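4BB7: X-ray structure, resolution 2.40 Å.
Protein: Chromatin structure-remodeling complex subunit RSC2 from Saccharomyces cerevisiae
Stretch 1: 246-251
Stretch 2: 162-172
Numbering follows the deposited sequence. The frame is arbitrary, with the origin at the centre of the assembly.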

# COMPACT_ATOMS: atom_id res chain seq x y z
N THR A 246 24.17 -15.34 -21.84
CA THR A 246 23.01 -14.68 -22.44
C THR A 246 22.38 -15.49 -23.57
O THR A 246 21.30 -15.15 -24.05
CB THR A 246 23.38 -13.28 -22.95
OG1 THR A 246 24.18 -13.39 -24.14
CG2 THR A 246 24.15 -12.51 -21.90
N GLY A 247 23.05 -16.55 -24.01
CA GLY A 247 22.56 -17.37 -25.10
C GLY A 247 22.54 -16.63 -26.44
O GLY A 247 21.73 -16.93 -27.32
N THR A 248 23.43 -15.66 -26.59
CA THR A 248 23.53 -14.91 -27.83
C THR A 248 24.65 -15.47 -28.69
O THR A 248 25.69 -15.88 -28.18
CB THR A 248 23.77 -13.41 -27.58
OG1 THR A 248 24.91 -13.24 -26.73
CG2 THR A 248 22.55 -12.77 -26.92
N ILE A 249 24.43 -15.49 -30.00
CA ILE A 249 25.45 -15.95 -30.92
C ILE A 249 25.59 -14.96 -32.07
O ILE A 249 24.60 -14.39 -32.52
CB ILE A 249 25.15 -17.37 -31.46
CG1 ILE A 249 26.21 -17.81 -32.47
CG2 ILE A 249 23.76 -17.43 -32.07
CD1 ILE A 249 25.97 -19.18 -33.05
N THR A 250 26.82 -14.74 -32.52
CA THR A 250 27.07 -13.76 -33.58
C THR A 250 28.02 -14.32 -34.64
O THR A 250 28.75 -15.27 -34.39
CB THR A 250 27.68 -12.47 -33.02
OG1 THR A 250 29.03 -12.71 -32.60
CG2 THR A 250 26.86 -11.97 -31.83
N THR A 251 27.98 -13.72 -35.83
CA THR A 251 28.85 -14.13 -36.94
C THR A 251 28.83 -15.64 -37.15
O THR A 251 29.26 -16.14 -38.19
CB THR A 251 30.28 -13.64 -36.71
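Stretch 2 162-172: PVNGRKFFKYP

The strand of stretch 2 runs antiparallel beside strand 248-250; their axes approach to 4.8 Å, with an angle of 145° between their N-to-C directions. The CA atoms set the register, T248 facing F168 at 4.8 Å and I249 facing K167 at 5.4 Å. I249 and K167 form the hydrogen-bonded pair, K167 N donating to I249 O at 2.9 Å and I249 N to K167 O at 3.1 Å, both with N-H...O angles of 168°. A third bond, F169 N to G247 O at 2.8 Å and 170°, carries the ladder past the strand of stretch 1. Beyond it, a water donates to both F169 O (2.7 Å) and T246 O (2.9 Å).

G247 has phi/psi of 67/28°, a positive phi that favours glycine; an ideal CB there would lie 2.6 Å from Y171 OH, a clash.

Side chains alternate between the faces of the sheet. T248 and F168 share one, with T248 CG2 4.1 Å from F168 CE2; R166 points to the same face, and its NE comes 3.8 Å from T248 CB without finding a hydrogen-bonding partner. I249 and K167 occupy the other. There I249, with chi1 and chi2 both t (178° and -179°), makes an apolar contact, its CB 3.7 Å from F169 CE2, while the end of K167 leads away.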

# COMPACT_ATOMS: atom_id res chain seq x y z
N PRO A 162 26.33 -0.83 -30.98
CA PRO A 162 25.87 -1.67 -32.09
C PRO A 162 26.62 -3.00 -32.22
O PRO A 162 27.85 -3.02 -32.18
CB PRO A 162 26.15 -0.80 -33.32
CG PRO A 162 26.10 0.59 -32.80
CD PRO A 162 26.70 0.52 -31.43
N VAL A 163 25.87 -4.08 -32.36
CA VAL A 163 26.44 -5.41 -32.56
C VAL A 163 25.77 -6.08 -33.76
O VAL A 163 24.60 -6.45 -33.69
CB VAL A 163 26.23 -6.32 -31.34
CG1 VAL A 163 26.77 -7.72 -31.62
CG2 VAL A 163 26.89 -5.71 -30.11
N ASN A 164 26.51 -6.24 -34.85
CA ASN A 164 25.96 -6.80 -36.08
C ASN A 164 25.73 -8.31 -36.00
O ASN A 164 26.48 -9.03 -35.35
CB ASN A 164 26.86 -6.47 -37.27
CG ASN A 164 27.11 -4.99 -37.43
OD1 ASN A 164 28.25 -4.52 -37.29
ND2 ASN A 164 26.06 -4.23 -37.71
N GLY A 165 24.69 -8.77 -36.68
CA GLY A 165 24.44 -10.19 -36.85
C GLY A 165 24.25 -10.98 -35.57
O GLY A 165 24.84 -12.04 -35.41
N ARG A 166 23.42 -10.47 -34.67
CA ARG A 166 23.17 -11.15 -33.41
C ARG A 166 21.89 -11.97 -33.47
O ARG A 166 20.85 -11.49 -33.90
CB ARG A 166 23.10 -10.16 -32.25
CG ARG A 166 22.41 -10.70 -31.02
CD ARG A 166 22.68 -9.83 -29.81
NE ARG A 166 24.03 -10.05 -29.28
CZ ARG A 166 24.65 -9.21 -28.46
NH1 ARG A 166 24.05 -8.09 -28.08
NH2 ARG A 166 25.87 -9.49 -28.02
N LYS A 167 21.98 -13.22 -33.02
CA LYS A 167 20.81 -14.09 -32.94
C LYS A 167 20.65 -14.59 -31.50
O LYS A 167 21.57 -14.47 -30.70
CB LYS A 167 20.95 -15.26 -33.92
CG LYS A 167 21.27 -14.80 -35.33
CD LYS A 167 21.20 -15.92 -36.35
CE LYS A 167 21.40 -15.38 -37.76
NZ LYS A 167 21.14 -16.42 -38.79
N PHE A 168 19.49 -15.15 -31.19
CA PHE A 168 19.20 -15.59 -29.83
C PHE A 168 18.86 -17.08 -29.76
O PHE A 168 18.07 -17.58 -30.56
CB PHE A 168 18.04 -14.79 -29.24
CG PHE A 168 18.33 -13.33 -29.09
CD1 PHE A 168 18.38 -12.49 -30.19
CD2 PHE A 168 18.54 -12.78 -27.83
CE1 PHE A 168 18.64 -11.15 -30.05
CE2 PHE A 168 18.80 -11.44 -27.68
CZ PHE A 168 18.85 -10.62 -28.79
N PHE A 169 19.46 -17.77 -28.81
CA PHE A 169 19.02 -19.12 -28.48
C PHE A 169 17.79 -19.00 -27.60
O PHE A 169 17.80 -18.27 -26.61
CB PHE A 169 20.10 -19.88 -27.71
CG PHE A 169 21.30 -20.26 -28.54
CD1 PHE A 169 21.28 -21.41 -29.32
CD2 PHE A 169 22.45 -19.49 -28.52
CE1 PHE A 169 22.37 -21.77 -30.08
CE2 PHE A 169 23.55 -19.84 -29.27
CZ PHE A 169 23.51 -20.98 -30.05
N LYS A 170 16.73 -19.70 -27.97
CA LYS A 170 15.54 -19.79 -27.13
C LYS A 170 15.58 -21.14 -26.43
O LYS A 170 16.19 -22.08 -26.93
CB LYS A 170 14.27 -19.66 -27.98
CG LYS A 170 13.83 -18.23 -28.27
CD LYS A 170 13.26 -17.57 -27.03
CE LYS A 170 12.37 -16.39 -27.38
NZ LYS A 170 11.06 -16.81 -27.93
N TYR A 171 14.93 -21.23 -25.27
CA TYR A 171 15.00 -22.44 -24.46
C TYR A 171 13.61 -22.92 -24.07
O TYR A 171 12.71 -22.11 -23.86
CB TYR A 171 15.85 -22.20 -23.21
CG TYR A 171 17.26 -21.74 -23.53
CD1 TYR A 171 17.51 -20.43 -23.95
CD2 TYR A 171 18.33 -22.61 -23.43
CE1 TYR A 171 18.79 -20.01 -24.26
CE2 TYR A 171 19.62 -22.20 -23.73
CZ TYR A 171 19.84 -20.90 -24.14
OH TYR A 171 21.12 -20.50 -24.44
N PRO A 172 13.43 -24.24 -23.97
CA PRO A 172 12.14 -24.84 -23.61
C PRO A 172 11.77 -24.50 -22.17
O PRO A 172 12.64 -24.28 -21.33
CB PRO A 172 12.40 -26.34 -23.74
CG PRO A 172 13.87 -26.48 -23.51
CD PRO A 172 14.48 -25.26 -24.14
O HOH W 1 18.90 -16.37 -25.04